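Local coordinates for hypothetical protein, IPT/TIG domain protein (Bacteroides ovatus, PDB 4HW6) that is of unknown function but probably binds carbohydrate as an auxiliary nutrient-binding protein, combining an IPT/TIG domain with a six-bladed beta-propeller, at residues V110-L115 with V426-P431; T377-R382 with G393-Q398; A399-P404 with F416-C421. All coordinates share one frame; numbering follows the deposited sequence. Where two conformers were deposited one is given.

Interaction 1. Residues V110-L115 with V426-P431; sequences VVTTFL and VRKIAP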
loop_
_atom_site.group_PDB
_atom_site.type_symbol
_atom_site.label_atom_id
_atom_site.label_comp_id
_atom_site.label_asym_id
_atom_site.label_seq_id
_atom_site.Cartn_x
_atom_site.Cartn_y
_atom_site.Cartn_z
ATOM N N VAL A 110 -1.032 -12.265 0.901
ATOM C CA VAL A 110 -0.760 -12.573 2.273
ATOM C C VAL A 110 -0.224 -11.326 2.958
ATOM O O VAL A 110 0.320 -10.424 2.302
ATOM C CB VAL A 110 0.258 -13.727 2.415
ATOM C CG1 VAL A 110 -0.338 -15.034 1.910
ATOM C CG2 VAL A 110 1.569 -13.376 1.695
ATOM N N VAL A 111 -0.421 -11.270 4.267
ATOM C CA VAL A 111 0.204 -10.258 5.088
ATOM C C VAL A 111 1.557 -10.805 5.541
ATOM O O VAL A 111 1.658 -11.969 5.977
ATOM C CB VAL A 111 -0.638 -9.865 6.313
ATOM C CG1 VAL A 111 0.081 -8.740 7.061
ATOM C CG2 VAL A 111 -2.067 -9.444 5.937
ATOM N N THR A 112 2.605 -9.987 5.412
ATOM C CA THR A 112 3.928 -10.320 5.917
ATOM C C THR A 112 4.447 -9.140 6.774
ATOM O O THR A 112 3.815 -8.080 6.827
ATOM C CB THR A 112 4.942 -10.625 4.803
ATOM O OG1 THR A 112 4.965 -9.562 3.839
ATOM C CG2 THR A 112 4.623 -11.937 4.126
ATOM N N THR A 113 5.582 -9.332 7.438
ATOM C CA THR A 113 6.218 -8.252 8.192
ATOM C C THR A 113 7.419 -7.721 7.416
ATOM O O THR A 113 8.320 -8.479 7.090
ATOM C CB THR A 113 6.615 -8.723 9.605
ATOM O OG1 THR A 113 5.420 -9.164 10.281
ATOM C CG2 THR A 113 7.291 -7.588 10.389
ATOM N N PHE A 114 7.395 -6.421 7.113
ATOM C CA PHE A 114 8.402 -5.758 6.303
ATOM C C PHE A 114 9.505 -5.107 7.154
ATOM O O PHE A 114 10.695 -5.356 6.929
ATOM C CB PHE A 114 7.707 -4.729 5.402
ATOM C CG PHE A 114 8.640 -3.894 4.560
ATOM C CD1 PHE A 114 9.672 -4.476 3.848
ATOM C CD2 PHE A 114 8.452 -2.526 4.467
ATOM C CE1 PHE A 114 10.536 -3.692 3.084
ATOM C CE2 PHE A 114 9.298 -1.747 3.698
ATOM C CZ PHE A 114 10.336 -2.330 3.019
ATOM N N LEU A 115 9.114 -4.302 8.139
ATOM C CA LEU A 115 10.094 -3.634 8.998
ATOM C C LEU A 115 9.662 -3.629 10.452
ATOM O O LEU A 115 8.462 -3.515 10.764
ATOM C CB LEU A 115 10.301 -2.186 8.559
ATOM C CG LEU A 115 10.877 -1.927 7.172
ATOM C CD1 LEU A 115 10.591 -0.494 6.752
ATOM C CD2 LEU A 115 12.378 -2.228 7.143
ATOM N N VAL A 426 5.889 -2.166 10.365
ATOM C CA VAL A 426 5.314 -2.015 9.032
ATOM C C VAL A 426 5.038 -3.407 8.467
ATOM O O VAL A 426 5.949 -4.230 8.302
ATOM C CB VAL A 426 6.241 -1.248 8.068
ATOM C CG1 VAL A 426 5.572 -1.097 6.710
ATOM C CG2 VAL A 426 6.609 0.116 8.634
ATOM N N ARG A 427 3.777 -3.659 8.167
ATOM C CA ARG A 427 3.336 -4.907 7.570
ATOM C C ARG A 427 3.232 -4.686 6.053
ATOM O O ARG A 427 3.116 -3.548 5.578
ATOM C CB ARG A 427 1.983 -5.331 8.130
ATOM C CG ARG A 427 1.866 -5.366 9.650
ATOM C CD ARG A 427 2.632 -6.505 10.285
ATOM N NE ARG A 427 2.019 -7.820 10.097
ATOM C CZ ARG A 427 0.898 -8.258 10.674
ATOM N NH1 ARG A 427 0.234 -7.545 11.544
ATOM N NH2 ARG A 427 0.466 -9.471 10.407
ATOM N N LYS A 428 3.332 -5.772 5.305
ATOM C CA LYS A 428 3.189 -5.735 3.850
ATOM C C LYS A 428 2.039 -6.634 3.411
ATOM O O LYS A 428 1.846 -7.718 3.960
ATOM C CB LYS A 428 4.492 -6.163 3.210
ATOM C CG LYS A 428 4.523 -6.220 1.688
ATOM C CD LYS A 428 5.967 -6.536 1.280
ATOM C CE LYS A 428 6.109 -7.017 -0.134
ATOM N NZ LYS A 428 7.555 -7.347 -0.391
ATOM N N ILE A 429 1.254 -6.162 2.443
ATOM C CA ILE A 429 0.249 -7.016 1.793
ATOM C C ILE A 429 0.653 -7.147 0.330
ATOM O O ILE A 429 0.749 -6.150 -0.382
ATOM C CB ILE A 429 -1.195 -6.461 1.905
ATOM C CG1 ILE A 429 -1.597 -6.231 3.371
ATOM C CG2 ILE A 429 -2.167 -7.429 1.215
ATOM C CD1 ILE A 429 -2.982 -5.622 3.551
ATOM N N ALA A 430 0.898 -8.372 -0.114
ATOM C CA ALA A 430 1.400 -8.640 -1.453
ATOM C C ALA A 430 1.133 -10.105 -1.769
ATOM O O ALA A 430 0.773 -10.886 -0.872
ATOM C CB ALA A 430 2.921 -8.384 -1.527
ATOM N N PRO A 431 1.330 -10.489 -3.036
ATOM C CA PRO A 431 1.280 -11.902 -3.400
ATOM C C PRO A 431 2.256 -12.735 -2.591
ATOM O O PRO A 431 3.383 -12.297 -2.329
ATOM C CB PRO A 431 1.709 -11.906 -4.866
ATOM C CG PRO A 431 1.412 -10.555 -5.375
ATOM C CD PRO A 431 1.537 -9.615 -4.204
#

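Interaction 2. Residues T377-R382 with G393-Q398; sequences TTYAGR and GELRSQ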
loop_
_atom_site.group_PDB
_atom_site.type_symbol
_atom_site.label_atom_id
_atom_site.label_comp_id
_atom_site.label_asym_id
_atom_site.label_seq_id
_atom_site.Cartn_x
_atom_site.Cartn_y
_atom_site.Cartn_z
ATOM N N THR A 377 -16.103 -3.280 2.125
ATOM C CA THR A 377 -15.767 -4.699 2.334
ATOM C C THR A 377 -14.458 -4.762 3.121
ATOM O O THR A 377 -13.709 -3.791 3.136
ATOM C CB THR A 377 -15.600 -5.440 1.004
ATOM O OG1 THR A 377 -14.551 -4.802 0.265
ATOM C CG2 THR A 377 -16.915 -5.430 0.205
ATOM N N THR A 378 -14.225 -5.850 3.831
ATOM C CA THR A 378 -12.991 -6.012 4.590
ATOM C C THR A 378 -11.937 -6.750 3.745
ATOM O O THR A 378 -12.203 -7.809 3.211
ATOM C CB THR A 378 -13.279 -6.694 5.933
ATOM O OG1 THR A 378 -14.143 -5.819 6.691
ATOM C CG2 THR A 378 -11.957 -6.940 6.723
ATOM N N TYR A 379 -10.779 -6.133 3.564
ATOM C CA TYR A 379 -9.716 -6.715 2.753
ATOM C C TYR A 379 -8.780 -7.628 3.549
ATOM O O TYR A 379 -8.413 -8.712 3.049
ATOM C CB TYR A 379 -8.925 -5.587 2.110
ATOM C CG TYR A 379 -7.781 -5.950 1.192
ATOM C CD1 TYR A 379 -7.974 -6.710 0.015
ATOM C CD2 TYR A 379 -6.508 -5.485 1.456
ATOM C CE1 TYR A 379 -6.910 -6.985 -0.843
ATOM C CE2 TYR A 379 -5.447 -5.760 0.611
ATOM C CZ TYR A 379 -5.639 -6.511 -0.518
ATOM O OH TYR A 379 -4.553 -6.758 -1.327
ATOM N N ALA A 380 -8.412 -7.216 4.766
ATOM C CA ALA A 380 -7.467 -7.975 5.586
ATOM C C ALA A 380 -7.694 -7.766 7.081
ATOM O O ALA A 380 -8.068 -6.663 7.505
ATOM C CB ALA A 380 -6.025 -7.605 5.189
ATOM N N GLY A 381 -7.432 -8.813 7.862
ATOM C CA GLY A 381 -7.494 -8.752 9.325
ATOM C C GLY A 381 -8.602 -9.596 9.893
ATOM O O GLY A 381 -9.410 -10.155 9.141
ATOM N N ARG A 382 -8.619 -9.689 11.222
ATOM C CA ARG A 382 -9.608 -10.442 11.998
ATOM C C ARG A 382 -9.605 -11.948 11.636
ATOM O O ARG A 382 -10.643 -12.621 11.642
ATOM C CB ARG A 382 -10.998 -9.819 11.845
ATOM C CG ARG A 382 -11.050 -8.373 12.309
ATOM C CD ARG A 382 -12.416 -7.784 12.083
ATOM N NE ARG A 382 -13.406 -8.247 13.045
ATOM C CZ ARG A 382 -13.688 -7.624 14.194
ATOM N NH1 ARG A 382 -12.988 -6.563 14.571
ATOM N NH2 ARG A 382 -14.643 -8.099 14.993
ATOM N N GLY A 393 -0.049 -14.014 7.271
ATOM C CA GLY A 393 -0.637 -15.101 6.499
ATOM C C GLY A 393 -1.787 -14.609 5.637
ATOM O O GLY A 393 -1.845 -13.420 5.290
ATOM N N GLU A 394 -2.737 -15.509 5.356
ATOM C CA GLU A 394 -3.836 -15.234 4.432
ATOM C C GLU A 394 -4.699 -14.104 4.958
ATOM O O GLU A 394 -4.960 -14.020 6.154
ATOM C CB GLU A 394 -4.733 -16.465 4.253
ATOM C CG GLU A 394 -4.070 -17.737 3.760
ATOM C CD GLU A 394 -3.673 -17.679 2.299
ATOM O OE1 GLU A 394 -4.466 -17.133 1.496
ATOM O OE2 GLU A 394 -2.580 -18.199 1.956
ATOM N N LEU A 395 -5.167 -13.247 4.048
ATOM C CA LEU A 395 -5.725 -11.939 4.439
ATOM C C LEU A 395 -6.845 -11.995 5.461
ATOM O O LEU A 395 -6.868 -11.178 6.387
ATOM C CB LEU A 395 -6.245 -11.191 3.201
ATOM C CG LEU A 395 -5.205 -10.850 2.140
ATOM C CD1 LEU A 395 -5.787 -9.871 1.109
ATOM C CD2 LEU A 395 -3.935 -10.277 2.737
ATOM N N ARG A 396 -7.789 -12.914 5.262
ATOM C CA ARG A 396 -8.994 -12.969 6.089
ATOM C C ARG A 396 -9.050 -14.197 6.994
ATOM O O ARG A 396 -9.659 -14.151 8.056
ATOM C CB ARG A 396 -10.249 -12.907 5.206
ATOM C CG ARG A 396 -10.467 -11.588 4.441
ATOM C CD ARG A 396 -10.834 -10.437 5.327
ATOM N NE ARG A 396 -12.006 -10.746 6.145
ATOM C CZ ARG A 396 -13.274 -10.617 5.770
ATOM N NH1 ARG A 396 -13.617 -10.191 4.545
ATOM N NH2 ARG A 396 -14.217 -10.935 6.649
ATOM N N SER A 397 -8.421 -15.294 6.600
ATOM C CA SER A 397 -8.517 -16.523 7.412
ATOM C C SER A 397 -7.504 -16.543 8.548
ATOM O O SER A 397 -7.736 -17.187 9.575
ATOM C CB SER A 397 -8.370 -17.770 6.538
ATOM O OG SER A 397 -7.113 -17.801 5.888
ATOM N N GLN A 398 -6.405 -15.823 8.393
ATOM C CA GLN A 398 -5.262 -15.925 9.325
ATOM C C GLN A 398 -4.768 -14.608 9.919
ATOM O O GLN A 398 -4.487 -14.526 11.127
ATOM C CB GLN A 398 -4.085 -16.617 8.634
ATOM C CG GLN A 398 -4.380 -18.046 8.195
ATOM C CD GLN A 398 -3.199 -18.722 7.507
ATOM O OE1 GLN A 398 -2.425 -18.072 6.791
ATOM N NE2 GLN A 398 -3.051 -20.027 7.724
HETATM O O HOH W 1 -15.928 -8.207 3.188
HETATM O O HOH W 2 -11.371 -11.919 8.472
#

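Interaction 3. Residues A399-P404 with F416-C421; sequences ALFNHP and FYIGDC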
loop_
_atom_site.group_PDB
_atom_site.type_symbol
_atom_site.label_atom_id
_atom_site.label_comp_id
_atom_site.label_asym_id
_atom_site.label_seq_id
_atom_site.Cartn_x
_atom_site.Cartn_y
_atom_site.Cartn_z
ATOM N N ALA A 399 -4.622 -13.597 9.080
ATOM C CA ALA A 399 -3.890 -12.405 9.462
ATOM C C ALA A 399 -4.592 -11.614 10.554
ATOM O O ALA A 399 -5.840 -11.480 10.559
ATOM C CB ALA A 399 -3.653 -11.513 8.275
ATOM N N LEU A 400 -3.762 -11.069 11.447
ATOM C CA LEU A 400 -4.189 -10.204 12.545
ATOM C C LEU A 400 -3.284 -8.989 12.630
ATOM O O LEU A 400 -2.046 -9.095 12.510
ATOM C CB LEU A 400 -4.172 -10.947 13.886
ATOM C CG LEU A 400 -5.293 -11.959 14.068
ATOM C CD1 LEU A 400 -5.009 -12.899 15.246
ATOM C CD2 LEU A 400 -6.660 -11.263 14.223
ATOM N N PHE A 401 -3.922 -7.847 12.847
ATOM C CA PHE A 401 -3.265 -6.584 13.073
ATOM C C PHE A 401 -3.636 -6.105 14.471
ATOM O O PHE A 401 -4.544 -6.631 15.110
ATOM C CB PHE A 401 -3.784 -5.513 12.126
ATOM C CG PHE A 401 -3.550 -5.807 10.654
ATOM C CD1 PHE A 401 -2.313 -5.582 10.078
ATOM C CD2 PHE A 401 -4.586 -6.258 9.857
ATOM C CE1 PHE A 401 -2.102 -5.826 8.720
ATOM C CE2 PHE A 401 -4.382 -6.497 8.506
ATOM C CZ PHE A 401 -3.136 -6.281 7.943
ATOM N N ASN A 402 -2.991 -5.035 14.895
ATOM C CA ASN A 402 -3.332 -4.407 16.190
ATOM C C ASN A 402 -3.192 -2.911 16.023
ATOM O O ASN A 402 -2.077 -2.364 16.095
ATOM C CB ASN A 402 -2.427 -4.919 17.323
ATOM C CG ASN A 402 -2.917 -4.517 18.696
ATOM O OD1 ASN A 402 -3.837 -3.689 18.819
ATOM N ND2 ASN A 402 -2.335 -5.133 19.748
ATOM N N HIS A 403 -4.329 -2.274 15.784
ATOM C CA HIS A 403 -4.420 -0.842 15.477
ATOM C C HIS A 403 -3.692 -0.461 14.190
ATOM O O HIS A 403 -2.811 0.408 14.161
ATOM C CB HIS A 403 -3.986 -0.013 16.685
ATOM C CG HIS A 403 -4.931 -0.117 17.825
ATOM N ND1 HIS A 403 -4.518 -0.115 19.137
ATOM C CD2 HIS A 403 -6.283 -0.214 17.858
ATOM C CE1 HIS A 403 -5.577 -0.218 19.929
ATOM N NE2 HIS A 403 -6.662 -0.264 19.178
ATOM N N PRO A 404 -4.081 -1.107 13.082
ATOM C CA PRO A 404 -3.554 -0.644 11.821
ATOM C C PRO A 404 -4.045 0.768 11.564
ATOM O O PRO A 404 -5.240 1.018 11.696
ATOM C CB PRO A 404 -4.154 -1.624 10.813
ATOM C CG PRO A 404 -5.397 -2.132 11.435
ATOM C CD PRO A 404 -5.188 -2.060 12.921
ATOM N N PHE A 416 0.997 -3.264 -0.649
ATOM C CA PHE A 416 0.653 -2.292 0.362
ATOM C C PHE A 416 1.659 -2.348 1.521
ATOM O O PHE A 416 2.136 -3.441 1.882
ATOM C CB PHE A 416 -0.708 -2.584 0.979
ATOM C CG PHE A 416 -1.869 -2.370 0.056
ATOM C CD1 PHE A 416 -2.335 -3.396 -0.730
ATOM C CD2 PHE A 416 -2.504 -1.137 -0.002
ATOM C CE1 PHE A 416 -3.417 -3.210 -1.573
ATOM C CE2 PHE A 416 -3.591 -0.947 -0.855
ATOM C CZ PHE A 416 -4.040 -1.977 -1.622
ATOM N N TYR A 417 1.909 -1.196 2.142
ATOM C CA TYR A 417 2.558 -1.125 3.467
ATOM C C TYR A 417 1.503 -0.626 4.446
ATOM O O TYR A 417 0.770 0.326 4.144
ATOM C CB TYR A 417 3.801 -0.208 3.489
ATOM C CG TYR A 417 4.792 -0.604 2.436
ATOM C CD1 TYR A 417 5.370 -1.871 2.442
ATOM C CD2 TYR A 417 5.122 0.268 1.408
ATOM C CE1 TYR A 417 6.219 -2.264 1.428
ATOM C CE2 TYR A 417 5.985 -0.107 0.406
ATOM C CZ TYR A 417 6.540 -1.366 0.422
ATOM O OH TYR A 417 7.371 -1.733 -0.605
ATOM N N ILE A 418 1.410 -1.287 5.594
ATOM C CA ILE A 418 0.477 -0.950 6.648
ATOM C C ILE A 418 1.249 -0.631 7.920
ATOM O O ILE A 418 2.069 -1.444 8.365
ATOM C CB ILE A 418 -0.453 -2.138 6.984
ATOM C CG1 ILE A 418 -1.131 -2.687 5.707
ATOM C CG2 ILE A 418 -1.474 -1.736 8.068
ATOM C CD1 ILE A 418 -2.064 -1.716 5.020
ATOM N N GLY A 419 0.983 0.538 8.499
ATOM C CA GLY A 419 1.548 0.908 9.782
ATOM C C GLY A 419 0.683 0.322 10.864
ATOM O O GLY A 419 -0.410 0.832 11.176
ATOM N N ASP A 420 1.172 -0.770 11.426
ATOM C CA ASP A 420 0.433 -1.579 12.379
ATOM C C ASP A 420 0.884 -1.143 13.772
ATOM O O ASP A 420 1.780 -1.732 14.376
ATOM C CB ASP A 420 0.740 -3.033 12.071
ATOM C CG ASP A 420 -0.144 -4.010 12.806
ATOM O OD1 ASP A 420 -1.202 -3.601 13.288
ATOM O OD2 ASP A 420 0.207 -5.222 12.804
ATOM N N CYS A 421 0.229 -0.087 14.267
ATOM C CA CYS A 421 0.785 0.726 15.339
ATOM C C CYS A 421 1.076 0.009 16.641
ATOM O O CYS A 421 2.152 0.187 17.179
ATOM C CB CYS A 421 -0.083 1.954 15.614
ATOM S SG CYS A 421 0.148 3.142 14.303
#

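Interaction 1. Residues V110-L115 with V426-P431
Val-110 to Leu-115 and Val-426 to Pro-431 pair as antiparallel strands, joining parts of the chain more than three hundred residues apart. The backbone bonds come first. Val-110 exchanges both of its hydrogen bonds with Ala-430, and Thr-112 does the same with Lys-428, where Thr-112 N lies 2.8 Å from Lys-428 O. Val-111 with Ile-429 is the non-hydrogen-bonded pair between them, and Thr-113 with Arg-427 the one that follows; Val-111 CA approaches Lys-428 O at 3.2 Å in a C-H...O contact. The ladder then slips by one residue in a classic beta bulge: Val-426 O takes hydrogen bonds from Phe-114 N at 2.9 Å and from Leu-115 N at 3.2 Å, while Val-426 N returns one to Leu-115 O.

Apolar contacts divide between the two faces. On the face of Val-426 and Leu-115, Val-426 CG1, anti to its backbone N (chi1 -179°), meets Phe-114 CD2 at the ring edge, 3.9 Å away. The Phe-114 ring is further held by a stack with Tyr-417. On the face of Val-111 and Ile-429, Val-111 CG2 rests 4.1 Å from Ile-429 CG1.

The polar element is Arg-427. Its chain folds at chi2 (-72°) and chi3 (-73°), bringing the guanidinium under Val-111, whose CG1 lies over one face, 3.4 Å from Arg-427 NH2. NH1 and NH2 each meet a carboxylate, Asp-420 and Asp-392; Asp-392 also accepts from Thr-113 OG1, which bonds to Tyr-390 OH as well.

A methyl over the flat face thus leaves the N-H groups to acceptors round the rim, and the two carboxylates, to which Arg-427 ties the strand pair, probably offset the buried charge. The backbone ladder itself fastens the C-terminal strand to one from the propeller's beginning, the arrangement known as Velcro closure.

Interaction 2. Residues T377-R382 with G393-Q398
Arg-396 reaches across to Thr-378 with a curled side chain. Beyond CB, CG passes 3.8 Å from Tyr-379 O, and a bend at chi2 (-70°) carries CD to 3.6 Å from Thr-378 O. A further bend at chi3 turns NE toward water 2, which accepts a hydrogen bond from NE at 2.7 Å; the same water sits in the plane of the guanidinium at its edge and lies close to Gly-381 O and Arg-396 O, so it bridges both segments. The guanidinium itself lies against Thr-378, with Thr-378 CB over one of its faces and the two side chains crossing at about a right angle. At the tip, NH1 gives a weak hydrogen bond to Thr-378 O at 3.1 Å, bent to 128° at the hydrogen, and another weak one to water 1, which also accepts from Thr-378 N. Trp-324 touches this side chain too.

Firmer bonding lies next door. Gly-381 N donates to Leu-395 O at 2.8 Å, the donor nearly along the C=O axis. Leu-395 CB packs 4.1 Å from Ala-380 CB, while its CD1 sits over one face of the Tyr-379 ring in a CH-pi contact, 3.8 Å from the centroid and 19° off the ring normal. Ile-429 touches Tyr-379, Ala-380 and Leu-395 alike.

Strand 375-380 belongs to one propeller blade, whereas strand 393-394 edges the neighbouring, closing blade beside strand 109-115. Here Arg-396 and its two waters border the apolar contacts. The arrangement is that of an interblade junction in a beta-propeller, where an apolar seam runs between successive sheets.

Interaction 3. Residues A399-P404 with F416-C421
Phe-401 turns the edge of its ring to the carboxylate of Asp-420, in the closing blade of the beta-propeller. The two planes stand 82° apart, and Asp-420 CG lies in the plane of the ring, with OD2 3.7 Å from Phe-401 CD1. Asp-420 CG is anti to its backbone N (chi1 -169°), which extends the carboxylate toward the loop. There OD1 uses its syn lone pair to accept from Asn-402 N at 2.8 Å. The other oxygen, OD2, accepts a hydrogen bond from Asn-423 ND2 and has Arg-427 as its second partner, so the buried carboxylate is gripped from the loop, the following turn and the adjacent strand. The sequence and this network are consistent with an NHL-type propeller repeat.

Ile-418, pointing to the same loop, crosses Phe-401 at about a right angle. Its CG2 methyl is shared, lying 3.8 Å from Pro-404 CB and 4.2 Å from Phe-401 CE1. Pro-404 pairs with Asp-420 where strand 404-410 begins, as a non-hydrogen-bonded antiparallel pair. Just before it, His-403 O accepts from Cys-421 N at 3.1 Å, with the donor 53° out of the carbonyl plane.

The three contacts occupy one corner of the propeller, their centres 9 to 12 Å apart. Interaction 1 closes the ring, and its strands lie within the same sheet as parts of the other two. On one edge it continues into interaction 2 through Val-111 N and Gly-393 O, 2.8 Å apart; on the other it meets interaction 3, where the salt bridge from Arg-427 NH1 to Asp-420 OD2 measures 2.6 Å. Interaction 2 adds the preceding blade, bringing Tyr-379 OH to 3.6 Å from Ile-429 CG2. The chain then runs directly on into interaction 3, and Glu-394 O lies 3.0 Å from Ala-399 N at that passage.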